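Alpha-catenin-like protein hmp-1 (Caenorhabditis elegans, PDB 5H5M) binds beta-catenin and actin filaments as part of the cadherin-catenin complex at adherens junctions, and is required for cell migration and shape change during embryonic body enclosure and elongation. Local coordinates at residues T128-L133 and N218-K223; V162-C167 and H181-L186; V176-H181 and T228-N233. All coordinates share one frame; numbering follows the deposited sequence.

Contact 1: residues T128-L133 and N218-K223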
loop_
_atom_site.group_PDB
_atom_site.type_symbol
_atom_site.label_atom_id
_atom_site.label_comp_id
_atom_site.label_asym_id
_atom_site.label_seq_id
_atom_site.Cartn_x
_atom_site.Cartn_y
_atom_site.Cartn_z
ATOM N N THR A 128 -5.397 11.463 11.507
ATOM C CA THR A 128 -4.632 12.591 12.045
ATOM C C THR A 128 -4.642 13.887 11.216
ATOM O O THR A 128 -4.802 14.965 11.791
ATOM C CB THR A 128 -3.157 12.183 12.282
ATOM O OG1 THR A 128 -3.107 11.025 13.125
ATOM C CG2 THR A 128 -2.384 13.311 12.947
ATOM N N PRO A 129 -4.471 13.805 9.880
ATOM C CA PRO A 129 -4.428 15.072 9.136
ATOM C C PRO A 129 -5.670 15.949 9.310
ATOM O O PRO A 129 -5.530 17.167 9.420
ATOM C CB PRO A 129 -4.298 14.619 7.679
ATOM C CG PRO A 129 -3.648 13.288 7.757
ATOM C CD PRO A 129 -4.190 12.651 9.002
ATOM N N LEU A 130 -6.855 15.345 9.337
ATOM C CA LEU A 130 -8.085 16.110 9.520
ATOM C C LEU A 130 -8.247 16.560 10.969
ATOM O O LEU A 130 -8.708 17.669 11.233
ATOM C CB LEU A 130 -9.305 15.295 9.087
ATOM C CG LEU A 130 -10.635 16.043 9.195
ATOM C CD1 LEU A 130 -10.549 17.382 8.479
ATOM C CD2 LEU A 130 -11.785 15.211 8.644
ATOM N N ILE A 131 -7.866 15.694 11.904
ATOM C CA ILE A 131 -7.949 16.015 13.323
ATOM C C ILE A 131 -7.070 17.212 13.669
ATOM O O ILE A 131 -7.503 18.124 14.373
ATOM C CB ILE A 131 -7.547 14.809 14.195
ATOM C CG1 ILE A 131 -8.555 13.675 14.017
ATOM C CG2 ILE A 131 -7.457 15.207 15.660
ATOM C CD1 ILE A 131 -9.985 14.089 14.295
ATOM N N LEU A 132 -5.841 17.213 13.163
ATOM C CA LEU A 132 -4.936 18.335 13.386
ATOM C C LEU A 132 -5.487 19.610 12.757
ATOM O O LEU A 132 -5.306 20.705 13.294
ATOM C CB LEU A 132 -3.544 18.029 12.828
ATOM C CG LEU A 132 -2.728 16.988 13.596
ATOM C CD1 LEU A 132 -1.341 16.834 12.989
ATOM C CD2 LEU A 132 -2.637 17.351 15.073
ATOM N N LEU A 133 -6.163 19.464 11.621
ATOM C CA LEU A 133 -6.779 20.604 10.951
ATOM C C LEU A 133 -7.882 21.203 11.818
ATOM O O LEU A 133 -7.893 22.407 12.078
ATOM C CB LEU A 133 -7.340 20.192 9.585
ATOM C CG LEU A 133 -8.085 21.266 8.788
ATOM C CD1 LEU A 133 -7.244 22.520 8.644
ATOM C CD2 LEU A 133 -8.495 20.739 7.415
ATOM N N ASN A 218 -17.549 14.260 9.716
ATOM C CA ASN A 218 -18.176 12.947 9.752
ATOM C C ASN A 218 -18.443 12.382 8.359
ATOM O O ASN A 218 -18.277 11.185 8.130
ATOM C CB ASN A 218 -19.474 13.009 10.559
ATOM C CG ASN A 218 -19.225 13.285 12.030
ATOM O OD1 ASN A 218 -18.240 12.818 12.602
ATOM N ND2 ASN A 218 -20.111 14.057 12.647
ATOM N N ALA A 219 -18.850 13.245 7.431
ATOM C CA ALA A 219 -19.069 12.820 6.055
ATOM C C ALA A 219 -17.759 12.334 5.443
ATOM O O ALA A 219 -17.735 11.348 4.706
ATOM C CB ALA A 219 -19.658 13.951 5.229
ATOM N N TRP A 220 -16.672 13.026 5.768
ATOM C CA TRP A 220 -15.355 12.666 5.262
ATOM C C TRP A 220 -14.906 11.306 5.789
ATOM O O TRP A 220 -14.540 10.420 5.013
ATOM C CB TRP A 220 -14.324 13.735 5.630
ATOM C CG TRP A 220 -12.937 13.370 5.208
ATOM C CD1 TRP A 220 -11.969 12.788 5.977
ATOM C CD2 TRP A 220 -12.367 13.539 3.906
ATOM N NE1 TRP A 220 -10.830 12.596 5.237
ATOM C CE2 TRP A 220 -11.046 13.049 3.961
ATOM C CE3 TRP A 220 -12.842 14.065 2.700
ATOM C CZ2 TRP A 220 -10.197 13.065 2.857
ATOM C CZ3 TRP A 220 -11.994 14.084 1.603
ATOM C CH2 TRP A 220 -10.688 13.586 1.689
ATOM N N PHE A 221 -14.938 11.143 7.108
ATOM C CA PHE A 221 -14.503 9.898 7.734
ATOM C C PHE A 221 -15.376 8.706 7.338
ATOM O O PHE A 221 -14.899 7.575 7.304
ATOM C CB PHE A 221 -14.477 10.044 9.258
ATOM C CG PHE A 221 -13.249 10.737 9.778
ATOM C CD1 PHE A 221 -12.040 10.627 9.107
ATOM C CD2 PHE A 221 -13.301 11.500 10.935
ATOM C CE1 PHE A 221 -10.905 11.262 9.583
ATOM C CE2 PHE A 221 -12.170 12.137 11.415
ATOM C CZ PHE A 221 -10.970 12.017 10.738
ATOM N N ASP A 222 -16.649 8.959 7.040
ATOM C CA ASP A 222 -17.535 7.901 6.557
ATOM C C ASP A 222 -17.106 7.404 5.176
ATOM O O ASP A 222 -17.130 6.203 4.908
ATOM C CB ASP A 222 -18.988 8.381 6.502
ATOM C CG ASP A 222 -19.610 8.538 7.881
ATOM O OD1 ASP A 222 -19.024 8.044 8.868
ATOM O OD2 ASP A 222 -20.695 9.153 7.974
ATOM N N LYS A 223 -16.718 8.333 4.305
ATOM C CA LYS A 223 -16.303 7.988 2.948
ATOM C C LYS A 223 -14.934 7.314 2.929
ATOM O O LYS A 223 -14.714 6.368 2.172
ATOM C CB LYS A 223 -16.272 9.229 2.054
ATOM C CG LYS A 223 -17.608 9.924 1.872
ATOM C CD LYS A 223 -18.600 9.053 1.134
ATOM C CE LYS A 223 -19.915 9.786 0.922
ATOM N NZ LYS A 223 -20.920 8.925 0.243
#

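Contact 2: residues V162-C167 and H181-L186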
loop_
_atom_site.group_PDB
_atom_site.type_symbol
_atom_site.label_atom_id
_atom_site.label_comp_id
_atom_site.label_asym_id
_atom_site.label_seq_id
_atom_site.Cartn_x
_atom_site.Cartn_y
_atom_site.Cartn_z
ATOM N N VAL A 162 -4.172 6.919 -5.251
ATOM C CA VAL A 162 -3.856 5.526 -4.946
ATOM C C VAL A 162 -5.068 4.619 -5.170
ATOM O O VAL A 162 -4.936 3.514 -5.706
ATOM C CB VAL A 162 -3.351 5.376 -3.492
ATOM C CG1 VAL A 162 -3.255 3.912 -3.098
ATOM C CG2 VAL A 162 -2.000 6.062 -3.332
ATOM N N ALA A 163 -6.246 5.090 -4.768
ATOM C CA ALA A 163 -7.482 4.341 -4.981
ATOM C C ALA A 163 -7.699 4.034 -6.462
ATOM O O ALA A 163 -8.043 2.910 -6.829
ATOM C CB ALA A 163 -8.675 5.107 -4.424
ATOM N N ARG A 164 -7.495 5.037 -7.309
ATOM C CA ARG A 164 -7.686 4.869 -8.744
ATOM C C ARG A 164 -6.607 3.983 -9.357
ATOM O O ARG A 164 -6.874 3.232 -10.296
ATOM C CB ARG A 164 -7.719 6.232 -9.442
ATOM C CG ARG A 164 -8.990 7.020 -9.148
ATOM C CD ARG A 164 -8.879 8.480 -9.573
ATOM N NE ARG A 164 -10.157 9.171 -9.432
ATOM C CZ ARG A 164 -10.294 10.489 -9.325
ATOM N NH1 ARG A 164 -9.227 11.275 -9.336
ATOM N NH2 ARG A 164 -11.502 11.021 -9.198
ATOM N N LEU A 165 -5.395 4.066 -8.817
ATOM C CA LEU A 165 -4.284 3.245 -9.288
ATOM C C LEU A 165 -4.549 1.770 -8.988
ATOM O O LEU A 165 -4.203 0.891 -9.777
ATOM C CB LEU A 165 -2.967 3.697 -8.643
ATOM C CG LEU A 165 -1.669 2.964 -9.008
ATOM C CD1 LEU A 165 -1.168 3.403 -10.369
ATOM C CD2 LEU A 165 -0.592 3.184 -7.946
ATOM N N SER A 166 -5.182 1.510 -7.848
ATOM C CA SER A 166 -5.481 0.147 -7.414
ATOM C C SER A 166 -6.443 -0.583 -8.352
ATOM O O SER A 166 -6.344 -1.798 -8.537
ATOM C CB SER A 166 -6.067 0.164 -6.001
ATOM O OG SER A 166 -5.155 0.734 -5.081
ATOM N N CYS A 167 -7.370 0.164 -8.941
ATOM C CA CYS A 167 -8.432 -0.420 -9.752
ATOM C C CYS A 167 -7.911 -1.158 -10.987
ATOM O O CYS A 167 -8.560 -2.078 -11.484
ATOM C CB CYS A 167 -9.421 0.670 -10.169
ATOM S SG CYS A 167 -10.365 1.350 -8.776
ATOM N N HIS A 181 -16.288 5.539 -7.534
ATOM C CA HIS A 181 -17.302 6.509 -7.128
ATOM C C HIS A 181 -16.923 7.189 -5.814
ATOM O O HIS A 181 -17.045 8.410 -5.672
ATOM C CB HIS A 181 -18.675 5.851 -6.992
ATOM C CG HIS A 181 -19.287 5.445 -8.300
ATOM N ND1 HIS A 181 -18.987 4.253 -8.925
ATOM C CD2 HIS A 181 -20.174 6.079 -9.099
ATOM C CE1 HIS A 181 -19.671 4.169 -10.053
ATOM N NE2 HIS A 181 -20.398 5.263 -10.185
ATOM N N THR A 182 -16.449 6.391 -4.862
ATOM C CA THR A 182 -16.044 6.897 -3.559
ATOM C C THR A 182 -14.851 7.838 -3.687
ATOM O O THR A 182 -14.795 8.871 -3.023
ATOM C CB THR A 182 -15.698 5.746 -2.597
ATOM O OG1 THR A 182 -16.790 4.819 -2.550
ATOM C CG2 THR A 182 -15.418 6.276 -1.197
ATOM N N ALA A 183 -13.909 7.489 -4.559
ATOM C CA ALA A 183 -12.735 8.328 -4.788
ATOM C C ALA A 183 -13.131 9.688 -5.363
ATOM O O ALA A 183 -12.610 10.722 -4.939
ATOM C CB ALA A 183 -11.751 7.630 -5.710
ATOM N N ALA A 184 -14.060 9.682 -6.318
ATOM C CA ALA A 184 -14.542 10.924 -6.922
ATOM C C ALA A 184 -15.289 11.793 -5.909
ATOM O O ALA A 184 -15.234 13.023 -5.977
ATOM C CB ALA A 184 -15.437 10.621 -8.119
ATOM N N GLN A 185 -15.992 11.154 -4.977
ATOM C CA GLN A 185 -16.713 11.885 -3.939
ATOM C C GLN A 185 -15.749 12.523 -2.939
ATOM O O GLN A 185 -15.953 13.659 -2.511
ATOM C CB GLN A 185 -17.699 10.968 -3.214
ATOM C CG GLN A 185 -18.932 10.631 -4.034
ATOM C CD GLN A 185 -19.885 9.703 -3.306
ATOM O OE1 GLN A 185 -19.770 8.482 -3.395
ATOM N NE2 GLN A 185 -20.838 10.281 -2.583
ATOM N N LEU A 186 -14.698 11.793 -2.577
ATOM C CA LEU A 186 -13.673 12.320 -1.681
ATOM C C LEU A 186 -12.918 13.471 -2.334
ATOM O O LEU A 186 -12.606 14.471 -1.688
ATOM C CB LEU A 186 -12.700 11.215 -1.267
ATOM C CG LEU A 186 -13.234 10.236 -0.219
ATOM C CD1 LEU A 186 -12.341 9.008 -0.106
ATOM C CD2 LEU A 186 -13.347 10.929 1.122
#

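Contact 3: residues V176-H181 and T228-N233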
loop_
_atom_site.group_PDB
_atom_site.type_symbol
_atom_site.label_atom_id
_atom_site.label_comp_id
_atom_site.label_asym_id
_atom_site.label_seq_id
_atom_site.Cartn_x
_atom_site.Cartn_y
_atom_site.Cartn_z
ATOM N N VAL A 176 -14.544 -2.285 -7.812
ATOM C CA VAL A 176 -13.907 -1.190 -8.537
ATOM C C VAL A 176 -14.887 -0.037 -8.735
ATOM O O VAL A 176 -14.527 1.131 -8.589
ATOM C CB VAL A 176 -13.360 -1.664 -9.909
ATOM C CG1 VAL A 176 -13.187 -0.488 -10.872
ATOM C CG2 VAL A 176 -12.047 -2.417 -9.727
ATOM N N SER A 177 -16.134 -0.370 -9.046
ATOM C CA SER A 177 -17.158 0.647 -9.239
ATOM C C SER A 177 -17.353 1.484 -7.977
ATOM O O SER A 177 -17.398 2.713 -8.043
ATOM C CB SER A 177 -18.479 0.006 -9.653
ATOM O OG SER A 177 -19.493 0.986 -9.763
ATOM N N VAL A 178 -17.461 0.814 -6.831
ATOM C CA VAL A 178 -17.617 1.500 -5.552
ATOM C C VAL A 178 -16.389 2.350 -5.228
ATOM O O VAL A 178 -16.512 3.500 -4.804
ATOM C CB VAL A 178 -17.868 0.501 -4.402
ATOM C CG1 VAL A 178 -17.709 1.184 -3.044
ATOM C CG2 VAL A 178 -19.248 -0.127 -4.535
ATOM N N ILE A 179 -15.207 1.783 -5.446
ATOM C CA ILE A 179 -13.950 2.481 -5.195
ATOM C C ILE A 179 -13.824 3.759 -6.024
ATOM O O ILE A 179 -13.427 4.806 -5.508
ATOM C CB ILE A 179 -12.743 1.563 -5.486
ATOM C CG1 ILE A 179 -12.693 0.425 -4.462
ATOM C CG2 ILE A 179 -11.440 2.358 -5.471
ATOM C CD1 ILE A 179 -11.723 -0.675 -4.809
ATOM N N GLN A 180 -14.171 3.675 -7.304
ATOM C CA GLN A 180 -14.046 4.825 -8.189
ATOM C C GLN A 180 -15.050 5.924 -7.841
ATOM O O GLN A 180 -14.702 7.107 -7.850
ATOM C CB GLN A 180 -14.202 4.399 -9.647
ATOM C CG GLN A 180 -12.987 3.648 -10.169
ATOM C CD GLN A 180 -13.165 3.126 -11.575
ATOM O OE1 GLN A 180 -14.279 2.831 -12.006
ATOM N NE2 GLN A 180 -12.059 3.000 -12.299
ATOM N N HIS A 181 -16.288 5.539 -7.534
ATOM C CA HIS A 181 -17.302 6.509 -7.128
ATOM C C HIS A 181 -16.923 7.189 -5.814
ATOM O O HIS A 181 -17.045 8.410 -5.672
ATOM C CB HIS A 181 -18.675 5.851 -6.992
ATOM C CG HIS A 181 -19.287 5.445 -8.300
ATOM N ND1 HIS A 181 -18.987 4.253 -8.925
ATOM C CD2 HIS A 181 -20.174 6.079 -9.099
ATOM C CE1 HIS A 181 -19.671 4.169 -10.053
ATOM N NE2 HIS A 181 -20.398 5.263 -10.185
ATOM N N THR A 228 -11.453 2.602 2.389
ATOM C CA THR A 228 -10.437 1.745 2.986
ATOM C C THR A 228 -10.903 0.297 2.986
ATOM O O THR A 228 -10.138 -0.613 2.660
ATOM C CB THR A 228 -10.105 2.175 4.425
ATOM O OG1 THR A 228 -9.792 3.573 4.448
ATOM C CG2 THR A 228 -8.921 1.380 4.958
ATOM N N THR A 229 -12.167 0.091 3.337
ATOM C CA THR A 229 -12.746 -1.242 3.347
ATOM C C THR A 229 -12.756 -1.833 1.940
ATOM O O THR A 229 -12.366 -2.984 1.736
ATOM C CB THR A 229 -14.178 -1.233 3.897
ATOM O OG1 THR A 229 -14.168 -0.726 5.235
ATOM C CG2 THR A 229 -14.743 -2.645 3.912
ATOM N N ALA A 230 -13.198 -1.039 0.971
ATOM C CA ALA A 230 -13.284 -1.507 -0.409
ATOM C C ALA A 230 -11.910 -1.902 -0.957
ATOM O O ALA A 230 -11.782 -2.920 -1.640
ATOM C CB ALA A 230 -13.924 -0.446 -1.283
ATOM N N LEU A 231 -10.887 -1.111 -0.639
ATOM C CA LEU A 231 -9.517 -1.388 -1.077
ATOM C C LEU A 231 -8.934 -2.661 -0.467
ATOM O O LEU A 231 -8.218 -3.404 -1.141
ATOM C CB LEU A 231 -8.600 -0.206 -0.754
ATOM C CG LEU A 231 -8.686 0.979 -1.715
ATOM C CD1 LEU A 231 -7.795 2.101 -1.238
ATOM C CD2 LEU A 231 -8.306 0.557 -3.126
ATOM N N ASP A 232 -9.226 -2.907 0.807
ATOM C CA ASP A 232 -8.776 -4.135 1.460
ATOM C C ASP A 232 -9.403 -5.358 0.790
ATOM O O ASP A 232 -8.827 -6.442 0.796
ATOM C CB ASP A 232 -9.117 -4.121 2.957
ATOM C CG ASP A 232 -8.322 -3.078 3.732
ATOM O OD1 ASP A 232 -7.233 -2.685 3.262
ATOM O OD2 ASP A 232 -8.782 -2.658 4.818
ATOM N N ASN A 233 -10.582 -5.167 0.205
ATOM C CA ASN A 233 -11.303 -6.255 -0.448
ATOM C C ASN A 233 -10.763 -6.621 -1.830
ATOM O O ASN A 233 -11.053 -7.702 -2.338
ATOM C CB ASN A 233 -12.788 -5.907 -0.558
ATOM C CG ASN A 233 -13.590 -6.425 0.615
ATOM O OD1 ASN A 233 -14.121 -5.653 1.412
ATOM N ND2 ASN A 233 -13.679 -7.745 0.728
#

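Contact 1: residues T128-L133 and N218-K223
Methyl CD2 of Leu130 sits over one face of the Phe221 ring, and the same methyl also reaches Trp220. Over the phenyl ring it makes a CH-pi interaction, lying 4.2 Å from the ring centroid and 21° off the ring normal, displaced toward the rim on the CZ side. At the five-membered part of the indole, Leu130 CD2 comes 3.6 Å from Trp220 CD1 at a slant. Leu130 manages both because its CG is anti to the backbone N (chi1 -178°), which carries CD2 across to the two aromatic side chains.

Helices 128-137 and 207-233 run almost antiparallel, at 173°, in one of the helical bundles of the alpha-catenin M domain; here Leu130, Trp220 and Phe221 bridge the 11.6 Å between the short-segment axes. Helix 173-202 closes round the same core, with Val193 against Leu130 and Leu186 against Trp220, while Phe152 of helix 142-166 meets the indole edge-to-face.

Further apolar packing comes from Ile131, whose CD1 approaches the edge of the Phe221 ring, 4.1 Å from Phe221 CE2. Phe221 also takes part in a cation-pi interaction with Arg127. With an alanine in place of Phe221, Leu130 CD2 would probably lose the ring it rests on, a gap would open beside Ile131, and the Arg127 guanidinium would be left without its aromatic partner.

Contact 2: residues V162-C167 and H181-L186
Val162 O is gripped twice from one turn further along its own helix: Ser166 N and Ser166 OG bond to it from opposite faces of the carbonyl plane. That helix, 142-166, is followed in the chain by helix 173-202, and the two form an antiparallel helical hairpin within one of the helical bundles of the M domain, their short segments at 162° and 9.8 Å between axes. The hydroxyl bond, 2.9 Å from Ser166 OG to Val162 O, comes from above the carbonyl plane, 36° out of it. With chi1 at -60°, the serine hydroxyl folds back along the helix, so this buried group is satisfied locally while the side chain packs on Ile115 and Ile119 of helix 92-122.

Next to Val162, Ala163 faces the partner helix. The place of closest backbone approach has an alanine on each side. Ala163 CB and Ala183 CB point at one another, 4.2 Å apart, and their small size lets the two CA atoms come to 6.6 Å.

Arg164 spans the more open margin of the hairpin. Its chain is extended from CG to NE and reaches across beside Ala183, bringing the guanidinium obliquely against the backbone of the opposite helix. There its charge finds a mate: Arg164 NH2 makes a salt bridge with Glu187 OE1, one turn beyond Ala183. On its way to that carboxylate, Arg164 NH2 passes 3.8 Å from Ala184 CA and 4.1 Å from Ala184 CB.

Contact 3: residues V176-H181 and T228-N233
The short segments of helices 173-202 and 207-233 cross at 145° with axes 9.5 Å apart, and their backbones come nearest at Ile179 and Ala230, whose CA atoms are 6.3 Å from each other. These helices are consecutive in the chain and make an antiparallel hairpin in one of the helical bundles of the M domain. The contact joins the early part of the first to residues near the C-terminal end of the second.

Ile179 is the side chain that fills the interface, and Ala230 gives it room. Both point across, and Ile179 CG1 rests directly on Ala230 CB at 3.5 Å, a close contact made possible by the small alanine side chain. With CG1 anti to the carbonyl carbon (chi1 -68°) and the chain beyond it extended, CD1 is carried past Ala230 to the neighbouring Leu231. The two side chains cross at about a right angle, with Ile179 CD1 4.0 Å from Leu231 CD2.

On the inner side the patch runs on into other parts of the bundle: Ile179 also packs on Ala163 and Cys167, and Leu231 on Ser166 and Phe123. Asp232, turned to another side of helix 207-233, forms a salt bridge with Arg289 and so ties this helix to helix 276-300. At the exposed margin of the hairpin Val178 makes a looser touch on the same alanine, with Val178 CG1 4.5 Å from Ala230 CB.

All three contacts lie among helices 128-137 to 207-233 of the M domain. Contacts 2 and 3 are neighbours, centres about 7 Å apart: both use helix 173-202, share His181, and pack together through Cys167 against Ile179 and Ser166 against Leu231. Contact 1 lies farther along, with its centre about 17 Å from that of contact 2 and 18 Å from that of contact 3. It shares helix 207-233 with contact 3, without touching it, and Trp220 and Lys223 reach Leu186 of contact 2. Along the chain, contact 2 is nested inside the span closed by contact 1, while contact 3 crosses both, so helices adjacent and distant in sequence pack side by side.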